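CurD (Moorea producens 3L, PDB 5KP7) probably carries out the acyl-transfer condensation assigned to the hydroxymethylglutaryl-CoA synthase family, and binds a 4'-phosphopantetheine arm. Local coordinates at residues L239-L242 with S243-C247; R306-M309 with P310-Y314; G319-M322 with G323-L326. The protein carries 3 engineered substitutions. All blocks are in the same frame, centred on the assembly; numbering follows the deposited sequence.

Contact 1 of 3, residues L239-L242 with S243-C247. With PNS (4'-phosphopantetheine), chain E.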
ATOM      1  N   LEU A 239      16.374   4.782  -1.474  1.00 27.54           N
ATOM      2  CA  LEU A 239      16.219   5.565  -0.264  1.00 26.41           C
ATOM      3  C   LEU A 239      14.885   5.239   0.401  1.00 25.45           C
ATOM      4  O   LEU A 239      14.792   5.150   1.620  1.00 25.00           O
ATOM      5  CB  LEU A 239      16.316   7.075  -0.587  1.00 26.14           C
ATOM      6  CG  LEU A 239      16.080   8.058   0.547  1.00 25.84           C
ATOM      7  CD1 LEU A 239      16.967   7.815   1.757  1.00 26.45           C
ATOM      8  CD2 LEU A 239      16.269   9.480   0.043  1.00 26.43           C
ATOM      9  N   SER A 240      13.830   5.129  -0.407  1.00 24.85           N
ATOM     10  CA  SER A 240      12.521   4.831   0.148  1.00 24.68           C
ATOM     11  C   SER A 240      12.497   3.488   0.873  1.00 24.37           C
ATOM     12  O   SER A 240      11.959   3.400   1.984  1.00 23.38           O
ATOM     13  CB  SER A 240      11.413   4.921  -0.898  1.00 25.43           C
ATOM     14  OG  SER A 240      10.165   5.084  -0.197  1.00 27.31           O
ATOM     15  N   LEU A 241      13.121   2.477   0.292  1.00 24.58           N
ATOM     16  CA  LEU A 241      13.174   1.170   0.978  1.00 25.16           C
ATOM     17  C   LEU A 241      13.935   1.254   2.308  1.00 24.62           C
ATOM     18  O   LEU A 241      13.490   0.746   3.323  1.00 23.97           O
ATOM     19  CB  LEU A 241      13.780   0.123   0.048  1.00 26.76           C
ATOM     20  CG  LEU A 241      13.885  -1.284   0.632  1.00 28.70           C
ATOM     21  CD1 LEU A 241      12.628  -1.700   1.358  1.00 29.40           C
ATOM     22  CD2 LEU A 241      14.248  -2.254  -0.487  1.00 30.49           C
ATOM     23  N   LEU A 242      15.088   1.927   2.304  1.00 24.06           N
ATOM     24  CA  LEU A 242      15.837   2.102   3.555  1.00 24.10           C
ATOM     25  C   LEU A 242      15.042   2.877   4.617  1.00 23.15           C
ATOM     26  O   LEU A 242      15.095   2.556   5.798  1.00 22.73           O
ATOM     27  CB  LEU A 242      17.212   2.756   3.292  1.00 24.91           C
ATOM     28  CG  LEU A 242      18.122   1.963   2.350  1.00 25.75           C
ATOM     29  CD1 LEU A 242      19.276   2.832   1.832  1.00 26.61           C
ATOM     30  CD2 LEU A 242      18.653   0.703   2.983  1.00 26.63           C
ATOM     31  N   SER A 243      14.299   3.891   4.184  1.00 22.52           N
ATOM     32  CA  SER A 243      13.486   4.675   5.083  1.00 22.26           C
ATOM     33  C   SER A 243      12.308   3.845   5.666  1.00 22.08           C
ATOM     34  O   SER A 243      12.027   3.892   6.861  1.00 22.11           O
ATOM     35  CB  SER A 243      12.965   5.918   4.346  1.00 22.32           C
ATOM     36  OG  SER A 243      12.209   6.738   5.212  1.00 22.23           O
ATOM     37  N   TYR A 244      11.660   3.062   4.811  1.00 21.50           N
ATOM     38  CA  TYR A 244      10.626   2.109   5.242  1.00 21.52           C
ATOM     39  C   TYR A 244      11.169   1.177   6.339  1.00 21.98           C
ATOM     40  O   TYR A 244      10.528   0.953   7.366  1.00 22.04           O
ATOM     41  CB  TYR A 244      10.153   1.308   4.051  1.00 21.23           C
ATOM     42  CG  TYR A 244       9.025   0.299   4.286  1.00 21.44           C
ATOM     43  CD1 TYR A 244       9.242  -0.883   4.963  1.00 21.85           C
ATOM     44  CD2 TYR A 244       7.761   0.509   3.765  1.00 21.22           C
ATOM     45  CE1 TYR A 244       8.232  -1.808   5.132  1.00 22.06           C
ATOM     46  CE2 TYR A 244       6.730  -0.419   3.943  1.00 21.45           C
ATOM     47  CZ  TYR A 244       6.985  -1.582   4.627  1.00 21.77           C
ATOM     48  OH  TYR A 244       6.003  -2.529   4.804  1.00 22.85           O
ATOM     49  N   LEU A 245      12.356   0.624   6.110  1.00 22.83           N
ATOM     50  CA  LEU A 245      12.972  -0.277   7.080  1.00 23.31           C
ATOM     51  C   LEU A 245      13.296   0.413   8.404  1.00 23.82           C
ATOM     52  O   LEU A 245      13.024  -0.140   9.467  1.00 24.25           O
ATOM     53  CB  LEU A 245      14.238  -0.902   6.477  1.00 24.30           C
ATOM     54  CG  LEU A 245      13.975  -1.901   5.350  1.00 24.58           C
ATOM     55  CD1 LEU A 245      15.225  -2.152   4.516  1.00 25.39           C
ATOM     56  CD2 LEU A 245      13.456  -3.196   5.913  1.00 25.31           C
ATOM     57  N   ASP A 246      13.841   1.623   8.338  1.00 23.80           N
ATOM     58  CA  ASP A 246      14.074   2.437   9.534  1.00 24.54           C
ATOM     59  C   ASP A 246      12.763   2.676  10.307  1.00 24.12           C
ATOM     60  O   ASP A 246      12.728   2.552  11.510  1.00 24.70           O
ATOM     61  CB  ASP A 246      14.726   3.776   9.223  1.00 24.88           C
ATOM     62  CG  ASP A 246      16.208   3.692   8.891  1.00 26.05           C
ATOM     63  OD1 ASP A 246      16.880   2.681   9.248  1.00 27.17           O
ATOM     64  OD2 ASP A 246      16.725   4.694   8.321  1.00 26.27           O
ATOM     65  N   CYS A 247      11.698   3.023   9.609  1.00 23.66           N
ATOM     66  CA  CYS A 247      10.424   3.311  10.249  1.00 23.79           C
ATOM     67  C   CYS A 247       9.768   2.053  10.815  1.00 24.11           C
ATOM     68  O   CYS A 247       9.141   2.088  11.869  1.00 24.45           O
ATOM     69  CB  CYS A 247       9.489   4.008   9.280  1.00 22.97           C
ATOM     70  SG  CYS A 247       9.928   5.749   8.995  1.00 23.84           S
TER
HETATM   71  O23 PNS E 100      13.970  -4.583  -8.087  1.00 38.20           O
HETATM   72  P24 PNS E 100      14.112  -3.080  -8.135  1.00 37.23           P
HETATM   73  O26 PNS E 100      15.060  -2.454  -9.136  1.00 40.51           O
HETATM   74  O27 PNS E 100      12.673  -2.398  -8.468  1.00 40.99           O
HETATM   75  C28 PNS E 100      11.485  -2.777  -7.787  1.00 39.87           C
HETATM   76  C29 PNS E 100      10.280  -2.785  -8.728  1.00 38.85           C
HETATM   77  C30 PNS E 100       8.941  -2.947  -8.026  1.00 38.85           C
HETATM   78  C31 PNS E 100      10.559  -2.940 -10.244  1.00 38.01           C
HETATM   79  C32 PNS E 100      10.129  -1.196  -8.980  1.00 39.92           C
HETATM   80  O33 PNS E 100       9.020  -0.874  -9.867  1.00 35.92           O
HETATM   81  C34 PNS E 100       9.948  -0.242  -7.816  1.00 42.86           C
HETATM   82  O35 PNS E 100      10.919   0.154  -7.180  1.00 43.33           O
HETATM   83  N36 PNS E 100       8.692   0.051  -7.482  1.00 43.80           N
HETATM   84  C37 PNS E 100       8.337   0.498  -6.153  1.00 44.93           C
HETATM   85  C38 PNS E 100       8.511   1.975  -5.906  1.00 47.82           C
HETATM   86  C39 PNS E 100       8.065   2.150  -4.474  1.00 51.09           C
HETATM   87  O40 PNS E 100       6.894   2.418  -4.234  1.00 50.70           O
HETATM   88  N41 PNS E 100       8.995   1.956  -3.534  1.00 49.41           N
HETATM   89  C42 PNS E 100       8.653   2.090  -2.136  1.00 49.87           C
HETATM   90  C43 PNS E 100       9.731   1.556  -1.217  1.00 49.35           C
HETATM   91  S44 PNS E 100       9.144   1.915   0.450  1.00 48.39           S
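L241 and L245, one helical turn apart, lay their branches obliquely against each other, CD1 to CD1 at 4.1 Å. L245 turns its CG beside its own backbone N and anti to its carbonyl carbon (chi1 -70°), which brings CG to 3.4 Å from L241 O; unbranched at CB, both leucines reach outward without disturbing the helix. S240 and Y244 turn to the pantetheine. S240 OG comes within 3.4 Å of S44 of the ligand, and its hydroxyl is also held by D224. Y244 approaches the same sulfur from one turn further on: CB lies 3.8 Å from S44, and the ring stands obliquely to the sulfur. With CG anti to the backbone N (chi1 -177°), Y244 swings its ring out from the helix until OH bonds to the H274 carbonyl. A small serine and a tyrosine reaching past it border the sulfur end. The backbone is regular alpha helix, with Y244 N to S240 O at 2.9 Å and 168° the straightest of the four bonds between 239-242 and 243-247. D246 OD1 forms a salt bridge with a basic side chain of another protein's chain. Within the fold, helix 237-258 rests L241, Y244 and L245 on helix 278-293, while S240 and C247 lean on strand 343-351; S243 OG hydrogen-bonds Y220 OH and also Y350 OH of that strand.

Contact 2 of 3, residues R306-M309 with P310-Y314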
ATOM      1  N   ARG A 306       3.599 -18.295   7.344  1.00 26.87           N
ATOM      2  CA  ARG A 306       2.485 -18.437   8.281  1.00 27.85           C
ATOM      3  C   ARG A 306       1.793 -17.107   8.557  1.00 26.80           C
ATOM      4  O   ARG A 306       0.573 -17.049   8.550  1.00 26.49           O
ATOM      5  CB  ARG A 306       2.978 -19.024   9.600  1.00 30.07           C
ATOM      6  CG  ARG A 306       1.881 -19.243  10.635  1.00 32.67           C
ATOM      7  CD  ARG A 306       2.359 -20.002  11.867  1.00 35.77           C
ATOM      8  NE  ARG A 306       3.477 -19.309  12.518  1.00 38.17           N
ATOM      9  CZ  ARG A 306       3.403 -18.461  13.547  1.00 39.77           C
ATOM     10  NH1 ARG A 306       4.542 -17.944  14.020  1.00 41.81           N
ATOM     11  NH2 ARG A 306       2.245 -18.131  14.124  1.00 39.48           N
ATOM     12  N   ARG A 307       2.577 -16.061   8.820  1.00 25.89           N
ATOM     13  CA  ARG A 307       2.044 -14.825   9.385  1.00 25.32           C
ATOM     14  C   ARG A 307       1.902 -13.662   8.402  1.00 24.46           C
ATOM     15  O   ARG A 307       1.142 -12.747   8.663  1.00 23.60           O
ATOM     16  CB  ARG A 307       2.865 -14.360  10.583  1.00 25.76           C
ATOM     17  CG  ARG A 307       2.903 -15.354  11.746  1.00 26.83           C
ATOM     18  CD  ARG A 307       3.196 -14.667  13.074  1.00 27.47           C
ATOM     19  NE  ARG A 307       4.564 -14.168  13.101  1.00 27.98           N
ATOM     20  CZ  ARG A 307       5.007 -13.112  13.795  1.00 27.87           C
ATOM     21  NH1 ARG A 307       6.288 -12.799  13.731  1.00 28.00           N
ATOM     22  NH2 ARG A 307       4.206 -12.407  14.587  1.00 27.86           N
ATOM     23  N   VAL A 308       2.655 -13.700   7.307  1.00 24.24           N
ATOM     24  CA  VAL A 308       2.749 -12.555   6.400  1.00 23.69           C
ATOM     25  C   VAL A 308       2.196 -12.869   5.006  1.00 23.38           C
ATOM     26  O   VAL A 308       1.499 -12.033   4.413  1.00 22.48           O
ATOM     27  CB  VAL A 308       4.195 -12.073   6.296  1.00 23.80           C
ATOM     28  CG1 VAL A 308       4.258 -10.799   5.465  1.00 23.62           C
ATOM     29  CG2 VAL A 308       4.786 -11.857   7.676  1.00 24.14           C
ATOM     30  N   MET A 309       2.460 -14.056   4.472  1.00 23.59           N
ATOM     31  CA  MET A 309       1.950 -14.388   3.155  1.00 24.04           C
ATOM     32  C   MET A 309       0.412 -14.215   2.981  1.00 23.45           C
ATOM     33  O   MET A 309      -0.038 -13.767   1.919  1.00 23.09           O
ATOM     34  CB  MET A 309       2.428 -15.789   2.758  1.00 25.48           C
ATOM     35  CG  MET A 309       2.236 -16.138   1.330  1.00 26.83           C
ATOM     36  SD  MET A 309       3.321 -15.193   0.214  1.00 27.17           S
ATOM     37  CE  MET A 309       2.055 -15.085  -1.003  1.00 28.06           C
ATOM     38  N   PRO A 310      -0.409 -14.543   4.009  1.00 23.37           N
ATOM     39  CA  PRO A 310      -1.864 -14.408   3.781  1.00 23.41           C
ATOM     40  C   PRO A 310      -2.275 -12.973   3.399  1.00 22.83           C
ATOM     41  O   PRO A 310      -3.114 -12.786   2.499  1.00 22.78           O
ATOM     42  CB  PRO A 310      -2.470 -14.838   5.130  1.00 23.60           C
ATOM     43  CG  PRO A 310      -1.471 -15.844   5.624  1.00 24.08           C
ATOM     44  CD  PRO A 310      -0.128 -15.274   5.260  1.00 23.67           C
ATOM     45  N   GLY A 311      -1.634 -11.999   4.016  1.00 23.61           N
ATOM     46  CA  GLY A 311      -1.886 -10.576   3.709  1.00 23.42           C
ATOM     47  C   GLY A 311      -1.433 -10.149   2.333  1.00 23.58           C
ATOM     48  O   GLY A 311      -1.952  -9.152   1.775  1.00 23.74           O
ATOM     49  N   LEU A 312      -0.466 -10.859   1.753  1.00 23.77           N
ATOM     50  CA  LEU A 312       0.030 -10.512   0.416  1.00 24.04           C
ATOM     51  C   LEU A 312      -0.851 -10.971  -0.735  1.00 24.39           C
ATOM     52  O   LEU A 312      -0.716 -10.486  -1.835  1.00 25.55           O
ATOM     53  CB  LEU A 312       1.457 -11.035   0.218  1.00 24.68           C
ATOM     54  CG  LEU A 312       2.452 -10.428   1.216  1.00 25.17           C
ATOM     55  CD1 LEU A 312       3.816 -11.060   1.017  1.00 26.05           C
ATOM     56  CD2 LEU A 312       2.556  -8.915   1.082  1.00 25.19           C
ATOM     57  N   VAL A 313      -1.739 -11.926  -0.499  1.00 24.36           N
ATOM     58  CA  VAL A 313      -2.493 -12.552  -1.567  1.00 24.62           C
ATOM     59  C   VAL A 313      -3.240 -11.512  -2.417  1.00 24.34           C
ATOM     60  O   VAL A 313      -3.097 -11.522  -3.638  1.00 24.41           O
ATOM     61  CB  VAL A 313      -3.462 -13.621  -1.020  1.00 25.30           C
ATOM     62  CG1 VAL A 313      -4.405 -14.138  -2.101  1.00 25.56           C
ATOM     63  CG2 VAL A 313      -2.669 -14.773  -0.408  1.00 25.59           C
ATOM     64  N   TYR A 314      -4.070 -10.683  -1.799  1.00 24.18           N
ATOM     65  CA  TYR A 314      -4.820  -9.697  -2.589  1.00 24.03           C
ATOM     66  C   TYR A 314      -3.929  -8.562  -3.084  1.00 23.90           C
ATOM     67  O   TYR A 314      -4.145  -8.040  -4.177  1.00 23.57           O
ATOM     68  CB  TYR A 314      -6.001  -9.111  -1.830  1.00 24.19           C
ATOM     69  CG  TYR A 314      -7.075 -10.098  -1.465  1.00 25.01           C
ATOM     70  CD1 TYR A 314      -7.261 -11.278  -2.185  1.00 25.90           C
ATOM     71  CD2 TYR A 314      -7.903  -9.849  -0.390  1.00 25.31           C
ATOM     72  CE1 TYR A 314      -8.261 -12.175  -1.828  1.00 26.93           C
ATOM     73  CE2 TYR A 314      -8.899 -10.728  -0.027  1.00 26.50           C
ATOM     74  CZ  TYR A 314      -9.088 -11.882  -0.759  1.00 27.17           C
ATOM     75  OH  TYR A 314     -10.070 -12.808  -0.420  1.00 28.50           O
TER
HETATM   76  O   HOH W   1      -0.913 -12.070   6.811  1.00 23.65           O
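M309 and L312 meet through SD and CD1, 4.2 Å apart, and this first group of interactions is apolar. M309 starts with CG anti to its backbone N (chi1 -167°), then folds at its next two torsions; a flexible thioether can fold back along the turn to meet L312. V308 offers CG1 to that leucine methyl at a longer distance. M309 CB lies 3.6 Å from P310 CD, an approach that comes with the peptide link, and P310 CG lies 3.8 Å from R306 O. The second group is backbone hydrogen bonding, and it is poor in regular helical bonds, the backbone having left helical geometry at V308. P310 has no N-H to give, so the carbonyl of R306 gains no bond from it. L312 N reaches M309 O at 2.9 Å, a three-residue step with the donor well above the carbonyl plane, whereas G311 N to V308 O and V313 N to M309 O are weak. Water makes up part of the loss: water 1 donates to R307 O (2.8 Å) and accepts from G311 N (2.9 Å), standing where a direct four-residue bond would run. The third kind of interaction is ionic. R306 NH1 and R307 NE both pair with D303, R307 CG sits 3.6 Å above the R306 guanidinium plane, and R307 also holds the carbonyls of Y264 and F268. This is a tight junction between consecutive helices, 297-307 and 309-318, with proline in the first turn of the second, where helices readily accept it.

Contact 3 of 3, residues G319-M322 with G323-L326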
ATOM      1  N   GLY A 319      -1.538  -4.608  -6.952  1.00 23.40           N
ATOM      2  CA  GLY A 319      -0.332  -3.761  -6.971  1.00 23.04           C
ATOM      3  C   GLY A 319      -0.342  -2.795  -5.801  1.00 22.46           C
ATOM      4  O   GLY A 319      -1.136  -2.939  -4.858  1.00 22.28           O
ATOM      5  N   ASN A 320       0.540  -1.805  -5.824  1.00 22.04           N
ATOM      6  CA  ASN A 320       0.559  -0.822  -4.746  1.00 22.13           C
ATOM      7  C   ASN A 320      -0.626   0.132  -4.985  1.00 21.82           C
ATOM      8  O   ASN A 320      -0.659   0.818  -6.023  1.00 21.77           O
ATOM      9  CB  ASN A 320       1.874  -0.038  -4.836  1.00 22.71           C
ATOM     10  CG  ASN A 320       2.043   0.994  -3.745  1.00 23.10           C
ATOM     11  OD1 ASN A 320       1.220   1.137  -2.854  1.00 23.26           O
ATOM     12  ND2 ASN A 320       3.175   1.671  -3.781  1.00 24.48           N
ATOM     13  N   ILE A 321      -1.559   0.174  -4.034  1.00 21.78           N
ATOM     14  CA  ILE A 321      -2.702   1.086  -4.098  1.00 21.92           C
ATOM     15  C   ILE A 321      -2.571   2.177  -3.022  1.00 22.52           C
ATOM     16  O   ILE A 321      -3.552   2.735  -2.561  1.00 21.75           O
ATOM     17  CB  ILE A 321      -4.050   0.355  -4.106  1.00 22.17           C
ATOM     18  CG1 ILE A 321      -4.278  -0.525  -2.880  1.00 22.10           C
ATOM     19  CG2 ILE A 321      -4.113  -0.507  -5.348  1.00 23.14           C
ATOM     20  CD1 ILE A 321      -5.714  -1.035  -2.698  1.00 21.94           C
ATOM     21  N   MET A 322      -1.319   2.520  -2.744  1.00 23.11           N
ATOM     22  CA  MET A 322      -0.939   3.665  -1.920  1.00 24.60           C
ATOM     23  C   MET A 322      -1.569   3.630  -0.567  1.00 23.52           C
ATOM     24  O   MET A 322      -1.410   2.645   0.132  1.00 22.94           O
ATOM     25  CB  MET A 322      -1.196   5.005  -2.648  1.00 27.04           C
ATOM     26  CG  MET A 322      -0.689   5.105  -4.029  1.00 30.56           C
ATOM     27  SD  MET A 322       1.028   4.810  -4.072  1.00 37.14           S
ATOM     28  CE  MET A 322       1.000   3.888  -5.605  1.00 36.06           C
ATOM     29  N   GLY A 323      -2.349   4.638  -0.188  1.00 23.55           N
ATOM     30  CA  GLY A 323      -2.895   4.676   1.165  1.00 23.42           C
ATOM     31  C   GLY A 323      -3.894   3.602   1.541  1.00 23.44           C
ATOM     32  O   GLY A 323      -4.172   3.441   2.723  1.00 25.91           O
ATOM     33  N   ALA A 324      -4.443   2.886   0.550  1.00 21.35           N
ATOM     34  CA  ALA A 324      -5.367   1.790   0.773  1.00 20.95           C
ATOM     35  C   ALA A 324      -4.661   0.413   0.950  1.00 20.74           C
ATOM     36  O   ALA A 324      -5.310  -0.562   1.329  1.00 21.10           O
ATOM     37  CB  ALA A 324      -6.336   1.693  -0.394  1.00 21.08           C
ATOM     38  N   THR A 325      -3.368   0.326   0.654  1.00 20.41           N
ATOM     39  CA  THR A 325      -2.735  -0.991   0.538  1.00 20.77           C
ATOM     40  C   THR A 325      -2.743  -1.747   1.854  1.00 20.88           C
ATOM     41  O   THR A 325      -3.048  -2.950   1.885  1.00 21.10           O
ATOM     42  CB  THR A 325      -1.303  -0.909  -0.008  1.00 21.25           C
ATOM     43  OG1 THR A 325      -1.297  -0.115  -1.196  1.00 21.43           O
ATOM     44  CG2 THR A 325      -0.774  -2.299  -0.319  1.00 21.67           C
ATOM     45  N   LEU A 326      -2.399  -1.089   2.950  1.00 20.70           N
ATOM     46  CA  LEU A 326      -2.431  -1.785   4.269  1.00 20.94           C
ATOM     47  C   LEU A 326      -3.835  -2.329   4.620  1.00 21.20           C
ATOM     48  O   LEU A 326      -3.974  -3.394   5.220  1.00 21.44           O
ATOM     49  CB  LEU A 326      -1.918  -0.838   5.384  1.00 20.82           C
ATOM     50  CG  LEU A 326      -2.051  -1.327   6.819  1.00 21.09           C
ATOM     51  CD1 LEU A 326      -1.221  -2.581   7.029  1.00 21.25           C
ATOM     52  CD2 LEU A 326      -1.555  -0.234   7.774  1.00 21.08           C
TER
HETATM   53  O   HOH W   2      -0.987   1.475   2.812  1.00 21.52           O
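M322 O is gripped by three donors: T325 N at 3.1 Å, T325 OG1 also at 3.1 Å, and water 2 at 3.0 Å. The two threonine donors arrive from the same face of the carbonyl plane, the amide along a nearly straight N-H line (169°). Water 2 in turn accepts from L326 N, so it bridges M322 O and L326 N. T325 OG1 works both ways, for it also accepts from I321 N at 2.9 Å. This double role follows from a first torsion (chi1 -50°) that places OG1 beside the threonine's own backbone N, facing back over the loop; the place calls for a side-chain hydroxyl, which can donate to M322 O while accepting from I321 N. N320 lies across T325 at about a right angle, and its OD1 takes M322 N at 2.9 Å, closing an Asx turn. A324 N bonds to I321 O, and the unusual positive phi of M322, with psi -121°, makes I321-A324 a type II' beta turn. I321 extends CD1 to 3.6 Å from A324 CB, a spot that suits a small methyl. G323 gives its N-H to D168, and M322 reaches E106 and R227. Asx turn, beta turn and the T325 hydroxyl bonds together shape the buried loop between helices 309-318 and 325-336, which presents N320 to the 4'-phosphopantetheine pocket.

Overall arrangement
Along the chain the three contacts come in series, contact 1 on helix 237-258, contact 2 where helix 297-307 passes into 309-318, and contact 3 where the loop after 309-318 enters helix 325-336. Centres of contacts 2 and 3 are about 15 Å apart, those of 1 and 3 about 17 Å, and those of 1 and 2 about 21 Å; none touches another. Helix 278-293 is a shared neighbour of contacts 1 and 2, and strand 343-351 of the mixed sheet adjoins contacts 1 and 3. Contacts 1 and 3 thus bring residues to the pantetheine pocket from separate parts of the chain, while contact 2 lies at the start of helix 309-318, whose far end leads into contact 3.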